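Local structure of O-phospho-L-seryl-tRNA:Cys-tRNA synthase (Methanocaldococcus jannaschii DSM 2661, 5X6B) at residues L331-L339 against I349-D357; F370-I379 against Y404-S415. The protein probably catalyses the pyridoxal-phosphate-dependent conversion of O-phosphoseryl-tRNA to cysteinyl-tRNA. All coordinates share one frame; numbering follows the deposited sequence.

Interaction 1. Residues L331-L339 against I349-D357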
# COMPACT_ATOMS: atom_id res chain seq x y z
N LEU B 331 27.28 20.50 -11.85
CA LEU B 331 26.41 21.31 -12.70
C LEU B 331 26.70 22.81 -12.57
O LEU B 331 26.31 23.60 -13.43
CB LEU B 331 24.94 21.03 -12.39
CG LEU B 331 24.48 19.62 -12.79
CD1 LEU B 331 23.01 19.42 -12.47
CD2 LEU B 331 24.76 19.37 -14.26
N GLU B 332 27.38 23.20 -11.50
CA GLU B 332 27.84 24.58 -11.37
C GLU B 332 28.86 24.92 -12.45
O GLU B 332 29.01 26.08 -12.84
CB GLU B 332 28.42 24.83 -9.98
CG GLU B 332 27.37 24.96 -8.89
CD GLU B 332 27.95 25.36 -7.55
OE1 GLU B 332 29.15 25.12 -7.32
OE2 GLU B 332 27.19 25.93 -6.73
N LYS B 333 29.56 23.89 -12.93
CA LYS B 333 30.58 24.05 -13.96
C LYS B 333 29.99 24.53 -15.29
O LYS B 333 30.70 25.12 -16.10
CB LYS B 333 31.34 22.74 -14.17
CG LYS B 333 32.09 22.24 -12.95
CD LYS B 333 32.79 20.92 -13.22
CE LYS B 333 33.56 20.43 -12.01
NZ LYS B 333 34.23 19.12 -12.26
N ILE B 334 28.71 24.26 -15.51
CA ILE B 334 28.07 24.66 -16.76
C ILE B 334 27.15 25.86 -16.55
O ILE B 334 26.49 26.31 -17.49
CB ILE B 334 27.26 23.52 -17.41
CG1 ILE B 334 26.14 23.05 -16.47
CG2 ILE B 334 28.17 22.36 -17.77
CD1 ILE B 334 25.20 22.05 -17.09
N GLY B 335 27.11 26.36 -15.33
CA GLY B 335 26.37 27.59 -15.05
C GLY B 335 25.10 27.44 -14.24
O GLY B 335 24.22 28.30 -14.29
N PHE B 336 24.98 26.35 -13.48
CA PHE B 336 23.85 26.20 -12.58
C PHE B 336 24.25 26.70 -11.20
O PHE B 336 25.27 26.27 -10.66
CB PHE B 336 23.38 24.74 -12.49
CG PHE B 336 22.63 24.25 -13.70
CD1 PHE B 336 22.60 24.99 -14.87
CD2 PHE B 336 21.93 23.05 -13.66
CE1 PHE B 336 21.90 24.54 -15.98
CE2 PHE B 336 21.22 22.60 -14.77
CZ PHE B 336 21.21 23.35 -15.93
N LYS B 337 23.47 27.61 -10.63
CA LYS B 337 23.77 28.11 -9.30
C LYS B 337 22.87 27.44 -8.27
O LYS B 337 21.65 27.59 -8.31
CB LYS B 337 23.61 29.63 -9.23
CG LYS B 337 23.88 30.22 -7.85
CD LYS B 337 23.76 31.74 -7.86
CE LYS B 337 24.08 32.35 -6.50
NZ LYS B 337 25.46 32.00 -6.05
N GLN B 338 23.47 26.69 -7.35
CA GLN B 338 22.71 26.08 -6.27
C GLN B 338 22.10 27.17 -5.39
O GLN B 338 22.81 28.06 -4.92
CB GLN B 338 23.56 25.15 -5.42
CG GLN B 338 22.78 24.55 -4.26
CD GLN B 338 23.65 24.25 -3.05
OE1 GLN B 338 24.79 23.82 -3.18
NE2 GLN B 338 23.10 24.50 -1.87
N LEU B 339 20.79 27.10 -5.18
CA LEU B 339 20.14 28.00 -4.26
C LEU B 339 20.07 27.33 -2.90
O LEU B 339 20.32 26.13 -2.77
CB LEU B 339 18.74 28.38 -4.75
CG LEU B 339 18.75 29.19 -6.04
CD1 LEU B 339 17.34 29.54 -6.49
CD2 LEU B 339 19.61 30.44 -5.87
N ILE B 349 17.61 19.65 -4.51
CA ILE B 349 18.41 20.75 -5.04
C ILE B 349 17.58 21.71 -5.87
O ILE B 349 16.82 21.30 -6.75
CB ILE B 349 19.57 20.23 -5.92
CG1 ILE B 349 20.35 19.13 -5.20
CG2 ILE B 349 20.49 21.36 -6.31
CD1 ILE B 349 21.38 18.46 -6.09
N LYS B 350 17.74 23.01 -5.60
CA LYS B 350 17.15 24.03 -6.46
C LYS B 350 18.24 24.87 -7.13
O LYS B 350 18.98 25.59 -6.46
CB LYS B 350 16.20 24.92 -5.67
CG LYS B 350 15.45 25.92 -6.54
CD LYS B 350 14.45 26.72 -5.72
CE LYS B 350 13.64 27.66 -6.59
NZ LYS B 350 12.65 28.43 -5.78
N PHE B 351 18.33 24.76 -8.45
CA PHE B 351 19.30 25.51 -9.23
C PHE B 351 18.67 26.74 -9.86
O PHE B 351 17.56 26.68 -10.39
CB PHE B 351 19.91 24.66 -10.35
CG PHE B 351 20.86 23.59 -9.88
CD1 PHE B 351 22.04 23.93 -9.24
CD2 PHE B 351 20.58 22.26 -10.12
CE1 PHE B 351 22.92 22.94 -8.82
CE2 PHE B 351 21.45 21.27 -9.70
CZ PHE B 351 22.63 21.61 -9.05
N GLU B 352 19.39 27.86 -9.81
CA GLU B 352 19.08 28.96 -10.70
C GLU B 352 19.80 28.67 -12.00
O GLU B 352 21.02 28.47 -12.01
CB GLU B 352 19.51 30.30 -10.11
CG GLU B 352 19.16 31.49 -10.99
CD GLU B 352 19.69 32.80 -10.44
OE1 GLU B 352 20.44 32.76 -9.44
OE2 GLU B 352 19.36 33.86 -11.00
N THR B 353 19.06 28.63 -13.10
CA THR B 353 19.62 28.18 -14.37
C THR B 353 19.44 29.19 -15.50
O THR B 353 18.64 28.97 -16.40
CB THR B 353 19.00 26.83 -14.80
OG1 THR B 353 17.58 26.98 -14.94
CG2 THR B 353 19.28 25.75 -13.76
N PRO B 354 20.21 30.29 -15.46
CA PRO B 354 20.11 31.34 -16.48
C PRO B 354 20.38 30.83 -17.89
O PRO B 354 19.73 31.28 -18.84
CB PRO B 354 21.18 32.35 -16.05
CG PRO B 354 21.42 32.07 -14.61
CD PRO B 354 21.25 30.59 -14.46
N VAL B 355 21.32 29.90 -18.02
CA VAL B 355 21.72 29.39 -19.32
C VAL B 355 20.54 28.70 -20.04
O VAL B 355 20.46 28.72 -21.26
CB VAL B 355 22.91 28.40 -19.20
CG1 VAL B 355 22.55 27.20 -18.33
CG2 VAL B 355 23.40 27.96 -20.57
N LEU B 356 19.62 28.14 -19.27
CA LEU B 356 18.45 27.49 -19.85
C LEU B 356 17.48 28.52 -20.45
O LEU B 356 16.78 28.22 -21.42
CB LEU B 356 17.75 26.61 -18.82
CG LEU B 356 18.57 25.45 -18.25
CD1 LEU B 356 17.74 24.59 -17.32
CD2 LEU B 356 19.16 24.60 -19.38
N ASP B 357 17.43 29.72 -19.87
CA ASP B 357 16.70 30.87 -20.43
C ASP B 357 17.35 31.29 -21.72
O ASP B 357 16.69 31.53 -22.75
CB ASP B 357 16.70 32.05 -19.47
CG ASP B 357 15.72 31.91 -18.35
OD1 ASP B 357 14.70 31.20 -18.52
OD2 ASP B 357 16.00 32.50 -17.28
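The F336 ring is the main bump here, and T353, V355 and L356 shape the hollow that receives it, at the start of a β hairpin whose strands 337-338 and 349-352 run antiparallel. The T353 methyl enters straight over the ring: CG2 lies 3.5 Å from the F336 centroid and 6° off the normal. On the opposite face I334 CD1 is offset toward the rim, while V355 CG1 meets the edge at CE1 of F336 (3.6 Å). L356 CD1 approaches CZ of F336 obliquely. F351 forms a second, interlocking fit. Its ring receives F336 CB over one face, at 4.0 Å from the centroid, and I349 CG2 over the other, offset toward the rim; the two phenyl planes are inclined at 50°. With CG of F351 anti to its carbonyl carbon (chi1 -71°), the ring extends to L331, whose CD1 lies 3.7 Å from CE2 of F351. An alanine in place of F336 would probably leave the T353 methyl without the ring face it packs on and open a gap between V355, L356 and F351. G335, at positive phi, is the C-prime residue of the Schellman motif that ends helix 317-331, as the bonds F336 N to L331 O and G335 N to E332 O establish; I334 N also reaches L331 O, from the opposite face of its plane. Beyond this cap the chain enters the hairpin. Strand 389-392 flanks it beyond strand 349-352, and helix 399-415 packs on L331, I334 and F336. K337 and E352 form a hydrogen-bonded pair, and their side chains run side by side, although OE1 of E352 is hydrogen-bonded to the Y170 hydroxyl. The last backbone bond, L339 N to K350 O at 2.7 Å, comes nearly along the C=O axis.

Interaction 2. Residues F370-I379 against Y404-S415; sequences FYDELKKRGI and YVVNAIKEIVES
The R377 guanidinium carries I412 CD1 over one face, offset toward the rim, and the E411 carboxylate at its edge. NH2 of R377 makes a salt bridge to OE1 of E411 at 2.8 Å. The two flat groups are turned 52° against each other, and this single nitrogen-oxygen pair carries the bridge. R377 is extended from CG to NE, which carries the guanidinium across to the 404-415 helix. The Y404 ring is approached at its edge, near its plane, by the carbonyl oxygen of R377, to which OH of Y404 donates a 2.7 Å hydrogen bond from a position tilted out of the carbonyl plane. Y404 has CG anti to its backbone N (chi1 -179°), and this swings the phenol toward the 370-379 segment; a neighbouring subunit also packs an apolar side chain on Y404. On F370, L374 CG lies over one face and I409 CG2 meets the edge, 4.3 Å from CZ of F370. The segment axes of helix 370-375 and helix 404-415 approach to 10.4 Å with N-to-C directions 130° apart, in what is probably the small C-terminal domain of a fold-type I pyridoxal-phosphate enzyme; R377 and I379 add contacts from just past the first helix. That helix ends in a Schellman motif with G378, at positive phi, as C-prime residue: I379 N bonds to L374 O and G378 N to K375 O, and R377 N is a second donor to L374 O. Past this cap the I379 side chain points toward helix 404-415, with CD1 of I379 3.6 Å from CB of A408 and 3.9 Å from CE2 of Y404. Toward the C-terminal end of helix 404-415, I412 also meets F370 and E373, earlier in the first helix. CG2 of I412 lies 3.9 Å from CD1 of F370, while CB of E373 touches the I412 side chain and the E373 carboxylate pairs with R365.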
# COMPACT_ATOMS: atom_id res chain seq x y z
N PHE B 370 14.10 21.95 -22.93
CA PHE B 370 14.84 21.23 -21.91
C PHE B 370 14.10 19.96 -21.53
O PHE B 370 14.70 18.88 -21.43
CB PHE B 370 15.07 22.12 -20.69
CG PHE B 370 16.03 21.55 -19.69
CD1 PHE B 370 17.37 21.37 -20.03
CD2 PHE B 370 15.62 21.22 -18.41
CE1 PHE B 370 18.26 20.84 -19.11
CE2 PHE B 370 16.51 20.71 -17.48
CZ PHE B 370 17.84 20.52 -17.84
N TYR B 371 12.79 20.08 -21.35
CA TYR B 371 11.94 18.93 -21.04
C TYR B 371 12.00 17.89 -22.16
O TYR B 371 12.04 16.69 -21.90
CB TYR B 371 10.50 19.39 -20.81
CG TYR B 371 9.54 18.26 -20.51
CD1 TYR B 371 9.33 17.83 -19.20
CD2 TYR B 371 8.82 17.64 -21.53
CE1 TYR B 371 8.44 16.81 -18.92
CE2 TYR B 371 7.93 16.62 -21.25
CZ TYR B 371 7.74 16.22 -19.95
OH TYR B 371 6.86 15.20 -19.67
N ASP B 372 11.99 18.36 -23.40
CA ASP B 372 11.98 17.46 -24.55
C ASP B 372 13.35 16.81 -24.74
O ASP B 372 13.44 15.64 -25.13
CB ASP B 372 11.54 18.21 -25.81
CG ASP B 372 11.33 17.28 -27.00
OD1 ASP B 372 10.35 16.50 -26.98
OD2 ASP B 372 12.14 17.33 -27.95
N GLU B 373 14.40 17.57 -24.47
CA GLU B 373 15.76 17.06 -24.59
C GLU B 373 16.06 16.02 -23.52
O GLU B 373 16.90 15.14 -23.71
CB GLU B 373 16.78 18.20 -24.53
CG GLU B 373 16.88 19.04 -25.80
CD GLU B 373 17.27 18.23 -27.02
OE1 GLU B 373 18.18 17.37 -26.91
OE2 GLU B 373 16.67 18.45 -28.09
N LEU B 374 15.39 16.13 -22.38
CA LEU B 374 15.56 15.18 -21.28
C LEU B 374 14.81 13.88 -21.54
O LEU B 374 15.33 12.79 -21.29
CB LEU B 374 15.10 15.79 -19.96
CG LEU B 374 15.98 16.83 -19.26
CD1 LEU B 374 15.27 17.40 -18.06
CD2 LEU B 374 17.31 16.23 -18.84
N LYS B 375 13.58 14.00 -22.04
CA LYS B 375 12.76 12.84 -22.33
C LYS B 375 13.41 12.03 -23.45
O LYS B 375 13.40 10.80 -23.43
CB LYS B 375 11.34 13.26 -22.71
CG LYS B 375 10.71 12.45 -23.84
CD LYS B 375 9.62 13.25 -24.55
CE LYS B 375 8.89 12.39 -25.57
NZ LYS B 375 7.83 13.18 -26.26
N LYS B 376 14.00 12.74 -24.41
CA LYS B 376 14.72 12.13 -25.51
C LYS B 376 15.88 11.27 -25.00
O LYS B 376 16.33 10.34 -25.67
CB LYS B 376 15.23 13.21 -26.47
CG LYS B 376 15.83 12.69 -27.77
CD LYS B 376 15.74 13.74 -28.87
CE LYS B 376 16.15 13.16 -30.23
NZ LYS B 376 16.14 14.20 -31.30
N ARG B 377 16.36 11.59 -23.80
CA ARG B 377 17.45 10.83 -23.19
C ARG B 377 16.97 10.06 -21.97
O ARG B 377 17.76 9.70 -21.10
CB ARG B 377 18.60 11.77 -22.82
CG ARG B 377 18.91 12.77 -23.91
CD ARG B 377 20.26 13.42 -23.75
NE ARG B 377 20.52 14.35 -24.84
CZ ARG B 377 21.73 14.77 -25.20
NH1 ARG B 377 21.88 15.62 -26.21
NH2 ARG B 377 22.80 14.32 -24.55
N GLY B 378 15.66 9.83 -21.90
CA GLY B 378 15.09 8.96 -20.88
C GLY B 378 15.09 9.54 -19.48
O GLY B 378 15.22 8.80 -18.50
N ILE B 379 14.92 10.85 -19.38
CA ILE B 379 14.89 11.52 -18.09
C ILE B 379 13.66 12.41 -17.96
O ILE B 379 13.29 13.13 -18.89
CB ILE B 379 16.16 12.37 -17.85
CG1 ILE B 379 17.42 11.52 -18.00
CG2 ILE B 379 16.13 13.01 -16.47
CD1 ILE B 379 18.70 12.30 -17.85
N TYR B 404 25.00 9.40 -15.28
CA TYR B 404 24.21 9.49 -16.51
C TYR B 404 23.45 10.81 -16.58
O TYR B 404 23.53 11.53 -17.58
CB TYR B 404 23.23 8.33 -16.61
CG TYR B 404 22.40 8.36 -17.87
CD1 TYR B 404 22.87 7.76 -19.03
CD2 TYR B 404 21.17 9.00 -17.91
CE1 TYR B 404 22.13 7.78 -20.20
CE2 TYR B 404 20.42 9.04 -19.07
CZ TYR B 404 20.91 8.42 -20.21
OH TYR B 404 20.17 8.45 -21.37
N VAL B 405 22.72 11.12 -15.50
CA VAL B 405 21.92 12.34 -15.43
C VAL B 405 22.78 13.59 -15.61
O VAL B 405 22.43 14.48 -16.40
CB VAL B 405 21.18 12.43 -14.08
CG1 VAL B 405 20.49 13.79 -13.96
CG2 VAL B 405 20.19 11.29 -13.94
N VAL B 406 23.89 13.65 -14.88
CA VAL B 406 24.80 14.80 -14.95
C VAL B 406 25.35 15.00 -16.36
O VAL B 406 25.29 16.10 -16.91
CB VAL B 406 25.97 14.65 -13.97
CG1 VAL B 406 27.04 15.68 -14.27
CG2 VAL B 406 25.48 14.77 -12.54
N ASN B 407 25.87 13.92 -16.95
CA ASN B 407 26.40 13.99 -18.31
C ASN B 407 25.31 14.39 -19.29
O ASN B 407 25.56 15.14 -20.24
CB ASN B 407 27.01 12.65 -18.72
CG ASN B 407 28.27 12.32 -17.94
OD1 ASN B 407 28.96 13.22 -17.45
ND2 ASN B 407 28.58 11.04 -17.82
N ALA B 408 24.10 13.90 -19.05
CA ALA B 408 22.96 14.20 -19.90
C ALA B 408 22.71 15.70 -19.96
O ALA B 408 22.69 16.29 -21.04
CB ALA B 408 21.72 13.48 -19.39
N ILE B 409 22.55 16.31 -18.78
CA ILE B 409 22.32 17.75 -18.67
C ILE B 409 23.45 18.56 -19.33
O ILE B 409 23.18 19.52 -20.06
CB ILE B 409 22.19 18.19 -17.20
CG1 ILE B 409 21.02 17.46 -16.54
CG2 ILE B 409 21.99 19.69 -17.10
CD1 ILE B 409 20.93 17.68 -15.04
N LYS B 410 24.69 18.16 -19.07
CA LYS B 410 25.85 18.81 -19.68
C LYS B 410 25.79 18.79 -21.21
O LYS B 410 26.03 19.80 -21.86
CB LYS B 410 27.15 18.14 -19.23
CG LYS B 410 27.55 18.44 -17.80
CD LYS B 410 28.91 17.83 -17.49
CE LYS B 410 29.37 18.19 -16.09
NZ LYS B 410 30.72 17.62 -15.80
N GLU B 411 25.45 17.63 -21.77
CA GLU B 411 25.38 17.49 -23.21
C GLU B 411 24.18 18.22 -23.79
O GLU B 411 24.19 18.59 -24.96
CB GLU B 411 25.33 16.02 -23.61
CG GLU B 411 26.58 15.24 -23.25
CD GLU B 411 26.37 13.75 -23.37
OE1 GLU B 411 25.26 13.34 -23.77
OE2 GLU B 411 27.30 12.98 -23.04
N ILE B 412 23.15 18.42 -22.98
CA ILE B 412 22.00 19.21 -23.41
C ILE B 412 22.41 20.66 -23.62
O ILE B 412 22.23 21.22 -24.70
CB ILE B 412 20.84 19.18 -22.40
CG1 ILE B 412 20.31 17.76 -22.22
CG2 ILE B 412 19.72 20.09 -22.86
CD1 ILE B 412 19.89 17.13 -23.50
N VAL B 413 22.98 21.26 -22.58
CA VAL B 413 23.34 22.67 -22.60
C VAL B 413 24.54 22.91 -23.52
O VAL B 413 24.80 24.04 -23.92
CB VAL B 413 23.67 23.19 -21.19
CG1 VAL B 413 22.51 22.90 -20.24
CG2 VAL B 413 24.95 22.57 -20.67
N GLU B 414 25.25 21.84 -23.85
CA GLU B 414 26.36 21.91 -24.79
C GLU B 414 25.86 21.88 -26.23
O GLU B 414 26.23 22.72 -27.05
CB GLU B 414 27.35 20.77 -24.55
CG GLU B 414 28.53 20.75 -25.51
CD GLU B 414 29.55 21.83 -25.22
OE1 GLU B 414 29.46 22.47 -24.15
OE2 GLU B 414 30.46 22.03 -26.05
N SER B 415 25.00 20.91 -26.53
CA SER B 415 24.49 20.74 -27.88
C SER B 415 23.55 21.89 -28.27
O SER B 415 23.46 22.25 -29.44
CB SER B 415 23.76 19.41 -28.02
OG SER B 415 22.65 19.34 -27.14

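From the N terminus, helix 317-331 ends in the 331-339 segment, and interaction 1 closes a loop between L339 and I349, nine residues without helix or strand. The chain continues through helix 354-360 into helix 369-375, where interaction 2 opens, so the two contacts follow in series and neither nests nor crosses. Interaction 2 closes a longer loop of 24 residues that includes strand 389-392, which returns to the three-strand sheet beside strand 349-352. The centres of interactions 1 and 2 are about 14 Å apart and the two touch: I334 CD1 meets V413 CG2 of helix 399-415 at 3.6 Å, and L356 CD2 meets F370 CD1 at 3.8 Å, joining the successive helices 354-360 and 369-375.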